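Local coordinates for trehalose operon transcriptional repressor (PDB 2OGG), which represses transcription of the trePA trehalose operon as a dimer of dimers and binds trehalose-6-phosphate, its effector-binding UTRA domain being the part in this chain, at residues Asn73-Tyr76 against Glu77-Gly81; Glu102-Leu106 against Leu107-Gly111; Glu23-Gln26 against Lys27-Ala31; Pro64-Lys68 against Glu69-Asn73. All coordinates share one frame; numbering follows the deposited sequence.

Contact 1: Asn73-Tyr76 against Glu77-Gly81. With SO4 (sulfate ion), chain C.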
loop_
_atom_site.group_PDB
_atom_site.type_symbol
_atom_site.label_atom_id
_atom_site.label_comp_id
_atom_site.label_asym_id
_atom_site.label_seq_id
_atom_site.Cartn_x
_atom_site.Cartn_y
_atom_site.Cartn_z
ATOM N N ASN A 73 -1.146 -23.127 15.319
ATOM C CA ASN A 73 -1.434 -23.022 13.907
ATOM C C ASN A 73 -1.318 -21.548 13.465
ATOM O O ASN A 73 -0.266 -20.945 13.649
ATOM C CB ASN A 73 -2.763 -23.717 13.587
ATOM C CG ASN A 73 -2.654 -25.257 13.715
ATOM O OD1 ASN A 73 -2.061 -25.922 12.860
ATOM N ND2 ASN A 73 -3.145 -25.807 14.825
ATOM N N SER A 74 -2.402 -20.891 13.097
ATOM C CA SER A 74 -2.255 -19.481 12.757
ATOM C C SER A 74 -3.239 -18.628 13.502
ATOM O O SER A 74 -4.441 -18.873 13.451
ATOM C CB SER A 74 -2.424 -19.237 11.265
ATOM O OG SER A 74 -2.639 -17.864 11.012
ATOM N N ILE A 75 -2.728 -17.656 14.242
ATOM C CA ILE A 75 -3.605 -16.705 14.897
ATOM C C ILE A 75 -4.149 -15.711 13.879
ATOM O O ILE A 75 -5.285 -15.252 13.982
ATOM C CB ILE A 75 -2.863 -15.944 15.945
ATOM C CG1 ILE A 75 -2.371 -16.923 17.002
ATOM C CG2 ILE A 75 -3.760 -14.835 16.519
ATOM C CD1 ILE A 75 -1.866 -16.251 18.310
ATOM N N TYR A 76 -3.353 -15.408 12.866
ATOM C CA TYR A 76 -3.804 -14.494 11.836
ATOM C C TYR A 76 -5.031 -15.068 11.113
ATOM O O TYR A 76 -6.093 -14.445 11.089
ATOM C CB TYR A 76 -2.677 -14.203 10.843
ATOM C CG TYR A 76 -3.150 -13.540 9.585
ATOM C CD1 TYR A 76 -3.219 -12.159 9.499
ATOM C CD2 TYR A 76 -3.399 -14.284 8.430
ATOM C CE1 TYR A 76 -3.610 -11.534 8.338
ATOM C CE2 TYR A 76 -3.734 -13.660 7.235
ATOM C CZ TYR A 76 -3.912 -12.285 7.228
ATOM O OH TYR A 76 -4.243 -11.636 6.081
ATOM N N GLU A 77 -4.916 -16.296 10.623
ATOM C CA GLU A 77 -6.025 -16.925 9.915
ATOM C C GLU A 77 -7.255 -17.034 10.798
ATOM O O GLU A 77 -8.360 -16.667 10.386
ATOM C CB GLU A 77 -5.610 -18.286 9.341
ATOM C CG GLU A 77 -4.683 -18.155 8.149
ATOM C CD GLU A 77 -4.186 -19.487 7.648
ATOM O OE1 GLU A 77 -4.326 -20.461 8.408
ATOM O OE2 GLU A 77 -3.717 -19.571 6.479
ATOM N N TYR A 78 -7.047 -17.310 12.078
ATOM C CA TYR A 78 -8.177 -17.436 12.970
ATOM C C TYR A 78 -8.909 -16.136 13.134
ATOM O O TYR A 78 -10.134 -16.112 13.287
ATOM C CB TYR A 78 -7.752 -17.934 14.326
ATOM C CG TYR A 78 -8.907 -18.023 15.266
ATOM C CD1 TYR A 78 -9.873 -19.020 15.127
ATOM C CD2 TYR A 78 -9.000 -17.161 16.353
ATOM C CE1 TYR A 78 -10.915 -19.149 16.063
ATOM C CE2 TYR A 78 -10.058 -17.237 17.248
ATOM C CZ TYR A 78 -11.022 -18.209 17.088
ATOM O OH TYR A 78 -12.047 -18.264 17.998
ATOM N N ILE A 79 -8.127 -15.104 13.408
ATOM C CA ILE A 79 -8.656 -13.754 13.568
ATOM C C ILE A 79 -9.336 -13.199 12.334
ATOM O O ILE A 79 -10.466 -12.755 12.407
ATOM C CB ILE A 79 -7.566 -12.816 14.068
ATOM C CG1 ILE A 79 -7.232 -13.216 15.503
ATOM C CG2 ILE A 79 -8.026 -11.394 13.998
ATOM C CD1 ILE A 79 -6.410 -12.234 16.239
ATOM N N GLU A 80 -8.708 -13.343 11.177
ATOM C CA GLU A 80 -9.349 -12.965 9.930
ATOM C C GLU A 80 -10.647 -13.744 9.722
ATOM O O GLU A 80 -11.645 -13.204 9.230
ATOM C CB GLU A 80 -8.411 -13.218 8.767
ATOM C CG GLU A 80 -7.222 -12.276 8.715
ATOM C CD GLU A 80 -7.645 -10.850 8.420
ATOM O OE1 GLU A 80 -8.290 -10.625 7.368
ATOM O OE2 GLU A 80 -7.345 -9.959 9.252
ATOM N N GLY A 81 -10.666 -14.989 10.176
ATOM C CA GLY A 81 -11.841 -15.822 9.966
ATOM C C GLY A 81 -13.034 -15.312 10.746
ATOM O O GLY A 81 -14.171 -15.390 10.262
HETATM S S SO4 C . 0.288 -16.348 13.016
HETATM O O1 SO4 C . 0.148 -14.953 13.408
HETATM O O2 SO4 C . -0.606 -16.678 11.923
HETATM O O3 SO4 C . 1.615 -16.646 12.508
HETATM O O4 SO4 C . -0.036 -17.126 14.196
#
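Ser74 caps the start of helix 75-83, its OG accepting from Glu77 N at 2.8 Å along an almost straight N-H (173°). The side chain is turned with OG anti to its own N (chi1 164°), which brings the hydroxyl under the first turn of the helix. The same OG donates to sulfate O2 at 2.5 Å, and the anion is also held by two backbone amides: Ile75 N reaches O4 at 2.7 Å, and Tyr76 N reaches O2 at 3.2 Å. An anion at the N-terminus of a helix would be stabilised by the amides of the first turn, which lack helical partners, and by the helix dipole. Arg42 and Arg44 of strand 37-46 also bond to it. The sulfate probably comes from the crystallisation liquor, but its place is consistent with a site for the phosphate of trehalose-6-phosphate.

One turn further on, Glu80 CG lies over one face of the Tyr76 ring, a CH-pi contact of 3.8 Å to the centroid, with ring and carboxylate planes only 15° apart. Ile75 and Ile79 run alongside each other, Ile75 CG2 meeting Ile79 CD1 at 3.7 Å. Backbone bonds from Ile79 N to Ile75 O and from Glu80 N to Tyr76 O hold the turn.

Outward, Glu77 OE2 bonds to Leu85 N of the second subunit, and Glu80 OE2 forms a salt bridge with Arg150 of the fourth. The isoleucine side of the helix faces inward: Ile75 rests on Val40 of strand 37-46, and Ile79 packs against Ile87 of strand 87-98 and Phe130 of strand 129-138.

Contact 2: Glu102-Leu106 against Leu107-Gly111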
loop_
_atom_site.group_PDB
_atom_site.type_symbol
_atom_site.label_atom_id
_atom_site.label_comp_id
_atom_site.label_asym_id
_atom_site.label_seq_id
_atom_site.Cartn_x
_atom_site.Cartn_y
_atom_site.Cartn_z
ATOM N N GLU A 102 14.092 -12.448 28.459
ATOM C CA GLU A 102 13.099 -13.329 27.874
ATOM C C GLU A 102 13.570 -13.933 26.542
ATOM O O GLU A 102 13.394 -15.131 26.284
ATOM C CB GLU A 102 11.784 -12.586 27.706
ATOM C CG GLU A 102 10.679 -13.443 27.146
ATOM C CD GLU A 102 9.466 -12.618 26.806
ATOM O OE1 GLU A 102 9.644 -11.603 26.093
ATOM O OE2 GLU A 102 8.370 -12.918 27.342
ATOM N N ASP A 103 14.223 -13.104 25.734
ATOM C CA ASP A 103 14.845 -13.532 24.473
ATOM C C ASP A 103 15.911 -14.645 24.650
ATOM O O ASP A 103 16.078 -15.504 23.790
ATOM C CB ASP A 103 15.475 -12.319 23.755
ATOM C CG ASP A 103 14.427 -11.342 23.188
ATOM O OD1 ASP A 103 13.229 -11.702 23.145
ATOM O OD2 ASP A 103 14.810 -10.221 22.764
ATOM N N ARG A 104 16.687 -14.596 25.716
ATOM C CA ARG A 104 17.779 -15.542 25.843
ATOM C C ARG A 104 17.338 -16.870 26.442
ATOM O O ARG A 104 17.918 -17.918 26.150
ATOM C CB ARG A 104 18.924 -14.926 26.633
ATOM C CG ARG A 104 19.422 -13.644 26.014
ATOM C CD ARG A 104 20.631 -13.105 26.743
ATOM N NE ARG A 104 21.732 -12.942 25.802
ATOM C CZ ARG A 104 22.062 -11.799 25.208
ATOM N NH1 ARG A 104 21.473 -10.660 25.567
ATOM N NH2 ARG A 104 23.036 -11.792 24.301
ATOM N N GLU A 105 16.274 -16.835 27.236
ATOM C CA GLU A 105 15.714 -18.062 27.790
ATOM C C GLU A 105 15.087 -18.875 26.678
ATOM O O GLU A 105 15.303 -20.075 26.588
ATOM C CB GLU A 105 14.625 -17.750 28.803
ATOM C CG GLU A 105 15.106 -17.448 30.180
ATOM C CD GLU A 105 14.002 -17.661 31.172
ATOM O OE1 GLU A 105 12.842 -17.804 30.712
ATOM O OE2 GLU A 105 14.308 -17.836 32.375
ATOM N N LEU A 106 14.357 -18.201 25.796
ATOM C CA LEU A 106 13.503 -18.898 24.859
ATOM C C LEU A 106 14.105 -19.129 23.472
ATOM O O LEU A 106 13.638 -19.996 22.740
ATOM C CB LEU A 106 12.125 -18.211 24.766
ATOM C CG LEU A 106 11.410 -17.910 26.092
ATOM C CD1 LEU A 106 10.036 -17.321 25.872
ATOM C CD2 LEU A 106 11.312 -19.142 26.985
ATOM N N LEU A 107 15.088 -18.334 23.068
ATOM C CA LEU A 107 15.661 -18.522 21.722
ATOM C C LEU A 107 17.129 -18.925 21.758
ATOM O O LEU A 107 17.822 -18.688 22.740
ATOM C CB LEU A 107 15.488 -17.275 20.844
ATOM C CG LEU A 107 14.120 -16.592 20.792
ATOM C CD1 LEU A 107 14.259 -15.227 20.139
ATOM C CD2 LEU A 107 13.085 -17.447 20.038
ATOM N N ASP A 108 17.580 -19.598 20.707
ATOM C CA ASP A 108 18.988 -19.923 20.574
ATOM C C ASP A 108 19.711 -18.698 20.003
ATOM O O ASP A 108 19.761 -18.506 18.789
ATOM C CB ASP A 108 19.160 -21.138 19.654
ATOM C CG ASP A 108 18.199 -22.280 19.992
ATOM O OD1 ASP A 108 18.071 -22.627 21.183
ATOM O OD2 ASP A 108 17.621 -22.878 19.058
ATOM N N LEU A 109 20.257 -17.856 20.873
ATOM C CA LEU A 109 20.837 -16.596 20.417
ATOM C C LEU A 109 22.329 -16.595 20.114
ATOM O O LEU A 109 22.871 -15.577 19.683
ATOM C CB LEU A 109 20.443 -15.440 21.333
ATOM C CG LEU A 109 18.948 -15.103 21.247
ATOM C CD1 LEU A 109 18.537 -14.140 22.328
ATOM C CD2 LEU A 109 18.543 -14.540 19.867
ATOM N N ARG A 110 22.950 -17.769 20.160
ATOM C CA ARG A 110 24.376 -17.890 19.829
ATOM C C ARG A 110 25.189 -16.740 20.430
ATOM O O ARG A 110 25.072 -16.425 21.617
ATOM C CB ARG A 110 24.574 -17.856 18.310
ATOM C CG ARG A 110 23.926 -18.977 17.510
ATOM C CD ARG A 110 24.239 -18.764 16.025
ATOM N NE ARG A 110 23.701 -19.801 15.147
ATOM C CZ ARG A 110 24.444 -20.685 14.488
ATOM N NH1 ARG A 110 25.764 -20.696 14.639
ATOM N NH2 ARG A 110 23.866 -21.565 13.683
ATOM N N GLY A 111 26.024 -16.130 19.590
ATOM C CA GLY A 111 26.734 -14.906 19.943
ATOM C C GLY A 111 26.038 -13.697 19.341
ATOM O O GLY A 111 26.632 -12.952 18.569
#
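Leu109 folds back on the last turn of helix 101-106. Its CG stands anti to the carbonyl carbon (chi1 -68°), which directs CD1 at the helix end. The apolar contacts of this methyl are with Asp103 CB at 3.8 Å and with Arg104 CG, also at 3.8 Å, the Arg104 and Leu109 side chains running roughly perpendicular to each other. CD1 of Leu109 also comes close to a polar atom, Asp103 O, at 3.2 Å. Leu107 tucks its CB against the same carbonyl, 3.5 Å from Asp103 O.

The one hydrogen bond between the two halves joins the backbone: Leu107 N donates to Asp103 O at 3.1 Å, the last helical bond across this turn, and Leu107 then leaves helical geometry. This short helix bridges strands 87-98 and 114-124 of the antiparallel sheet of the UTRA domain, which has the chorismate lyase-like fold. Leu109 and Asp103 both reach Met115 of strand 114-124, while Leu106 touches Leu53 of strand 49-59.

Polar ends are engaged beyond the turn. Asp103 OD2 makes a salt bridge with Arg136, and Thr100 OG1 bonds to Asp103 N at the start of the helix. Asp108 takes the exit loop over to strand 49-59, its OD2 accepting from His50 N.

Contact 3: Glu23-Gln26 against Lys27-Ala31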
loop_
_atom_site.group_PDB
_atom_site.type_symbol
_atom_site.label_atom_id
_atom_site.label_comp_id
_atom_site.label_asym_id
_atom_site.label_seq_id
_atom_site.Cartn_x
_atom_site.Cartn_y
_atom_site.Cartn_z
ATOM N N GLU A 23 1.058 -3.088 32.705
ATOM C CA GLU A 23 1.094 -1.677 32.384
ATOM C C GLU A 23 1.664 -1.402 30.998
ATOM O O GLU A 23 1.262 -0.442 30.337
ATOM C CB GLU A 23 1.777 -0.862 33.476
ATOM C CG GLU A 23 1.038 -0.941 34.803
ATOM C CD GLU A 23 1.716 -0.161 35.915
ATOM O OE1 GLU A 23 2.957 -0.267 36.067
ATOM O OE2 GLU A 23 0.988 0.507 36.679
ATOM N N LEU A 24 2.554 -2.270 30.528
ATOM C CA LEU A 24 3.073 -2.115 29.179
ATOM C C LEU A 24 1.987 -2.381 28.124
ATOM O O LEU A 24 1.858 -1.606 27.177
ATOM C CB LEU A 24 4.318 -2.969 28.931
ATOM C CG LEU A 24 4.754 -3.092 27.453
ATOM C CD1 LEU A 24 5.304 -1.772 26.847
ATOM C CD2 LEU A 24 5.741 -4.248 27.240
ATOM N N ILE A 25 1.130 -3.378 28.351
ATOM C CA ILE A 25 0.086 -3.665 27.378
ATOM C C ILE A 25 -1.056 -2.666 27.447
ATOM O O ILE A 25 -1.661 -2.348 26.428
ATOM C CB ILE A 25 -0.443 -5.104 27.445
ATOM C CG1 ILE A 25 0.668 -6.091 27.080
ATOM C CG2 ILE A 25 -1.592 -5.278 26.496
ATOM C CD1 ILE A 25 1.445 -5.722 25.806
ATOM N N GLN A 26 -1.309 -2.110 28.626
ATOM C CA GLN A 26 -2.186 -0.949 28.683
ATOM C C GLN A 26 -1.739 0.161 27.694
ATOM O O GLN A 26 -2.538 0.644 26.895
ATOM C CB GLN A 26 -2.319 -0.424 30.113
ATOM C CG GLN A 26 -3.242 -1.276 30.964
ATOM C CD GLN A 26 -3.016 -1.070 32.460
ATOM O OE1 GLN A 26 -3.210 0.026 32.989
ATOM N NE2 GLN A 26 -2.585 -2.130 33.144
ATOM N N LYS A 27 -0.446 0.473 27.670
ATOM C CA LYS A 27 0.065 1.469 26.737
ATOM C C LYS A 27 0.043 0.984 25.272
ATOM O O LYS A 27 -0.526 1.651 24.413
ATOM C CB LYS A 27 1.454 1.979 27.154
ATOM C CG LYS A 27 2.220 2.666 26.011
ATOM C CD LYS A 27 2.763 4.051 26.390
ATOM C CE LYS A 27 4.246 4.013 26.734
ATOM N NZ LYS A 27 5.053 3.429 25.622
ATOM N N GLN A 28 0.534 -0.230 25.023
ATOM C CA GLN A 28 0.658 -0.760 23.659
ATOM C C GLN A 28 -0.682 -1.017 22.978
ATOM O O GLN A 28 -0.842 -0.762 21.788
ATOM C CB GLN A 28 1.487 -2.052 23.630
ATOM C CG GLN A 28 2.975 -1.872 23.880
ATOM C CD GLN A 28 3.680 -1.005 22.844
ATOM O OE1 GLN A 28 3.068 -0.165 22.199
ATOM N NE2 GLN A 28 4.995 -1.134 22.770
ATOM N N LEU A 29 -1.665 -1.458 23.748
ATOM C CA LEU A 29 -2.950 -1.879 23.192
ATOM C C LEU A 29 -4.076 -0.909 23.524
ATOM O O LEU A 29 -5.220 -1.161 23.190
ATOM C CB LEU A 29 -3.289 -3.255 23.750
ATOM C CG LEU A 29 -4.198 -4.195 23.000
ATOM C CD1 LEU A 29 -3.780 -4.309 21.556
ATOM C CD2 LEU A 29 -4.136 -5.528 23.676
ATOM N N ARG A 30 -3.730 0.233 24.109
ATOM C CA ARG A 30 -4.710 1.183 24.632
ATOM C C ARG A 30 -5.859 0.495 25.361
ATOM O O ARG A 30 -7.026 0.758 25.088
ATOM C CB ARG A 30 -5.245 2.081 23.523
ATOM C CG ARG A 30 -4.335 3.242 23.147
ATOM C CD ARG A 30 -4.704 3.728 21.738
ATOM N NE ARG A 30 -3.764 4.728 21.236
ATOM C CZ ARG A 30 -3.605 5.030 19.945
ATOM N NH1 ARG A 30 -4.314 4.403 19.015
ATOM N NH2 ARG A 30 -2.717 5.943 19.586
ATOM N N ALA A 31 -5.516 -0.411 26.269
ATOM C CA ALA A 31 -6.496 -1.148 27.073
ATOM C C ALA A 31 -6.559 -0.616 28.511
ATOM O O ALA A 31 -5.522 -0.258 29.077
ATOM C CB ALA A 31 -6.122 -2.623 27.105
#
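Leu24 and Gln28 meet because their side chains start off differently: the leucine holds CG anti to the backbone N (chi1 168°), whereas the glutamine sets its CG anti to the carbonyl carbon (chi1 -71°), 3.8 Å from Leu24 CD1. A bend at the second torsion of Gln28 (chi2 -62°) then turns the amide, carrying OE1 to its partner, the hydroxyl of Tyr121. On the adjacent side, Ile25 and Leu29 lie alongside one another and point the same way, CG2 of the isoleucine 3.8 Å from CD2 of the leucine. Both rest on Tyr132 and Tyr57, so this face of helix 23-29 packs on strands 129-138 and 49-59 of the UTRA sheet.

Main-chain bonds from Gln28 N to Leu24 O (2.9 Å) and from Leu29 N to Ile25 O (2.8 Å) keep the turn regular until Arg30 takes positive phi. Ala31 N then donates to Gln26 O at 3.2 Å, the 6→1 bond that goes with a Schellman-type helix end. The reversal brings Ala31 O back over the Gln26 side chain, 3.1 Å from its CG. Gln26 NE2, in turn, bonds to Pro21 O, in the loop ahead of the helix.

Contact 4: Pro64-Lys68 against Glu69-Asn73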
loop_
_atom_site.group_PDB
_atom_site.type_symbol
_atom_site.label_atom_id
_atom_site.label_comp_id
_atom_site.label_asym_id
_atom_site.label_seq_id
_atom_site.Cartn_x
_atom_site.Cartn_y
_atom_site.Cartn_z
ATOM N N PRO A 64 -13.768 -13.876 21.600
ATOM C CA PRO A 64 -14.082 -14.454 22.895
ATOM C C PRO A 64 -13.530 -15.852 23.120
ATOM O O PRO A 64 -13.560 -16.350 24.244
ATOM C CB PRO A 64 -15.623 -14.483 22.905
ATOM C CG PRO A 64 -16.053 -14.142 21.504
ATOM C CD PRO A 64 -14.956 -13.325 20.934
ATOM N N HIS A 65 -13.134 -16.522 22.058
ATOM C CA HIS A 65 -12.851 -17.936 22.154
ATOM C C HIS A 65 -11.496 -18.171 21.544
ATOM O O HIS A 65 -11.134 -17.548 20.532
ATOM C CB HIS A 65 -13.875 -18.739 21.360
ATOM C CG HIS A 65 -15.270 -18.669 21.907
ATOM N ND1 HIS A 65 -16.387 -18.674 21.099
ATOM C CD2 HIS A 65 -15.728 -18.536 23.176
ATOM C CE1 HIS A 65 -17.472 -18.570 21.845
ATOM N NE2 HIS A 65 -17.103 -18.539 23.114
ATOM N N LEU A 66 -10.673 -18.946 22.234
ATOM C CA LEU A 66 -9.360 -19.233 21.716
ATOM C C LEU A 66 -8.850 -20.521 22.346
ATOM O O LEU A 66 -9.280 -20.900 23.441
ATOM C CB LEU A 66 -8.444 -18.061 22.012
ATOM C CG LEU A 66 -7.067 -18.049 21.334
ATOM C CD1 LEU A 66 -7.210 -17.767 19.842
ATOM C CD2 LEU A 66 -6.164 -16.988 22.008
ATOM N N THR A 67 -7.922 -21.181 21.666
ATOM C CA THR A 67 -7.336 -22.386 22.200
ATOM C C THR A 67 -5.826 -22.488 21.956
ATOM O O THR A 67 -5.292 -21.869 21.034
ATOM C CB THR A 67 -8.018 -23.610 21.609
ATOM O OG1 THR A 67 -7.603 -23.752 20.248
ATOM C CG2 THR A 67 -9.535 -23.438 21.686
ATOM N N LYS A 68 -5.147 -23.320 22.746
ATOM C CA LYS A 68 -3.732 -23.619 22.469
ATOM C C LYS A 68 -3.476 -24.185 21.050
ATOM O O LYS A 68 -2.424 -23.925 20.465
ATOM C CB LYS A 68 -3.139 -24.540 23.527
ATOM C CG LYS A 68 -1.760 -25.113 23.206
ATOM C CD LYS A 68 -1.123 -25.672 24.491
ATOM C CE LYS A 68 -0.034 -26.670 24.196
ATOM N NZ LYS A 68 -0.579 -27.907 23.619
ATOM N N GLU A 69 -4.482 -24.830 20.456
ATOM C CA GLU A 69 -4.317 -25.466 19.159
ATOM C C GLU A 69 -4.340 -24.439 18.037
ATOM O O GLU A 69 -3.642 -24.584 17.039
ATOM C CB GLU A 69 -5.402 -26.503 18.931
ATOM C CG GLU A 69 -5.194 -27.316 17.678
ATOM C CD GLU A 69 -6.047 -28.578 17.659
ATOM O OE1 GLU A 69 -5.862 -29.461 18.538
ATOM O OE2 GLU A 69 -6.913 -28.681 16.758
ATOM N N ILE A 70 -5.108 -23.372 18.232
ATOM C CA ILE A 70 -5.156 -22.286 17.273
ATOM C C ILE A 70 -3.842 -21.488 17.226
ATOM O O ILE A 70 -3.322 -21.236 16.136
ATOM C CB ILE A 70 -6.383 -21.391 17.525
ATOM C CG1 ILE A 70 -7.653 -22.102 17.014
ATOM C CG2 ILE A 70 -6.250 -20.067 16.811
ATOM C CD1 ILE A 70 -8.966 -21.460 17.460
ATOM N N CYS A 71 -3.159 -21.413 18.370
ATOM C CA CYS A 71 -1.881 -20.733 18.473
ATOM C C CYS A 71 -0.734 -21.532 17.877
ATOM O O CYS A 71 0.289 -20.967 17.474
ATOM C CB CYS A 71 -1.568 -20.434 19.930
ATOM S SG CYS A 71 -2.842 -19.447 20.715
ATOM N N GLU A 72 -0.865 -22.852 17.882
ATOM C CA GLU A 72 0.143 -23.690 17.276
ATOM C C GLU A 72 -0.042 -23.706 15.764
ATOM O O GLU A 72 0.824 -24.141 15.020
ATOM C CB GLU A 72 0.073 -25.091 17.865
ATOM C CG GLU A 72 0.258 -25.080 19.365
ATOM C CD GLU A 72 0.173 -26.456 19.996
ATOM O OE1 GLU A 72 -0.741 -27.227 19.622
ATOM O OE2 GLU A 72 0.979 -26.729 20.919
ATOM N N ASN A 73 -1.146 -23.127 15.319
ATOM C CA ASN A 73 -1.434 -23.022 13.907
ATOM C C ASN A 73 -1.318 -21.548 13.465
ATOM O O ASN A 73 -0.266 -20.945 13.649
ATOM C CB ASN A 73 -2.763 -23.717 13.587
ATOM C CG ASN A 73 -2.654 -25.257 13.715
ATOM O OD1 ASN A 73 -2.061 -25.922 12.860
ATOM N ND2 ASN A 73 -3.145 -25.807 14.825
#
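Thr67 turns its OG1 back toward the start of helix 68-71, into the crowded position between backbone N and carbonyl carbon (chi1 73°), where it caps two amides. The better of the two bonds comes from Ile70 N at 3.2 Å; that from Glu69 N, at 3.3 Å, is weak. Thr67 O also takes weak bonds from Ile70 N and Cys71 N, so that both oxygens of the N-cap residue serve the opening turn. The CG1 methylene of Ile70 leans on the same hydroxyl, 3.6 Å from Thr67 OG1.

Leu66 and Ile70 cross obliquely on the inner side, with Leu66 CD1 and Ile70 CG2 touching at 3.9 Å. The other methyl of Leu66, CD2, approaches Cys71 SG at 4.3 Å; these two residues, immediately before the cap and four after it, occupy the positions of a hydrophobic staple. On the outer side, Lys68 bends at its last torsion (chi4 -69°) to bring NZ to Glu72 OE2, a salt bridge of 3.3 Å that is weak as a hydrogen bond. The Glu72 chain stays extended past CG, which lies 3.1 Å from Lys68 O. At the far end Asn73 ND2 donates to Glu69 O at 2.6 Å, the donor tilted 29° from the carbonyl plane.

His65 O accepts from the hydroxyl of Tyr78, and Leu66 and Ile70 both pack on that ring, which ties the turn to helix 75-83. Leu66 and Cys71 also press on Phe16 of strand 11-19; Leu66 touches Trp38, and Cys71 touches Val40, both on strand 37-46.

All four contacts are local turns at helix ends, set around one antiparallel sheet. Contacts 1 and 4 belong together: they share Asn73, their centres lie about 9 Å apart, and both are N-caps built on a hydroxyl, but contact 4 is a surface turn with a salt bridge of its own, whereas contact 1 is partly buried, binds an anion and reaches three other subunits. Contacts 2 and 3, also partly buried, instead concern the C-terminal ends of helices and touch no other chain. Contact 2 lies on the opposite side of the chain's centre from contact 1, their centres about 27 Å apart. Contacts 2 and 3 combine apolar inner faces with polar links to neighbouring strands or loops.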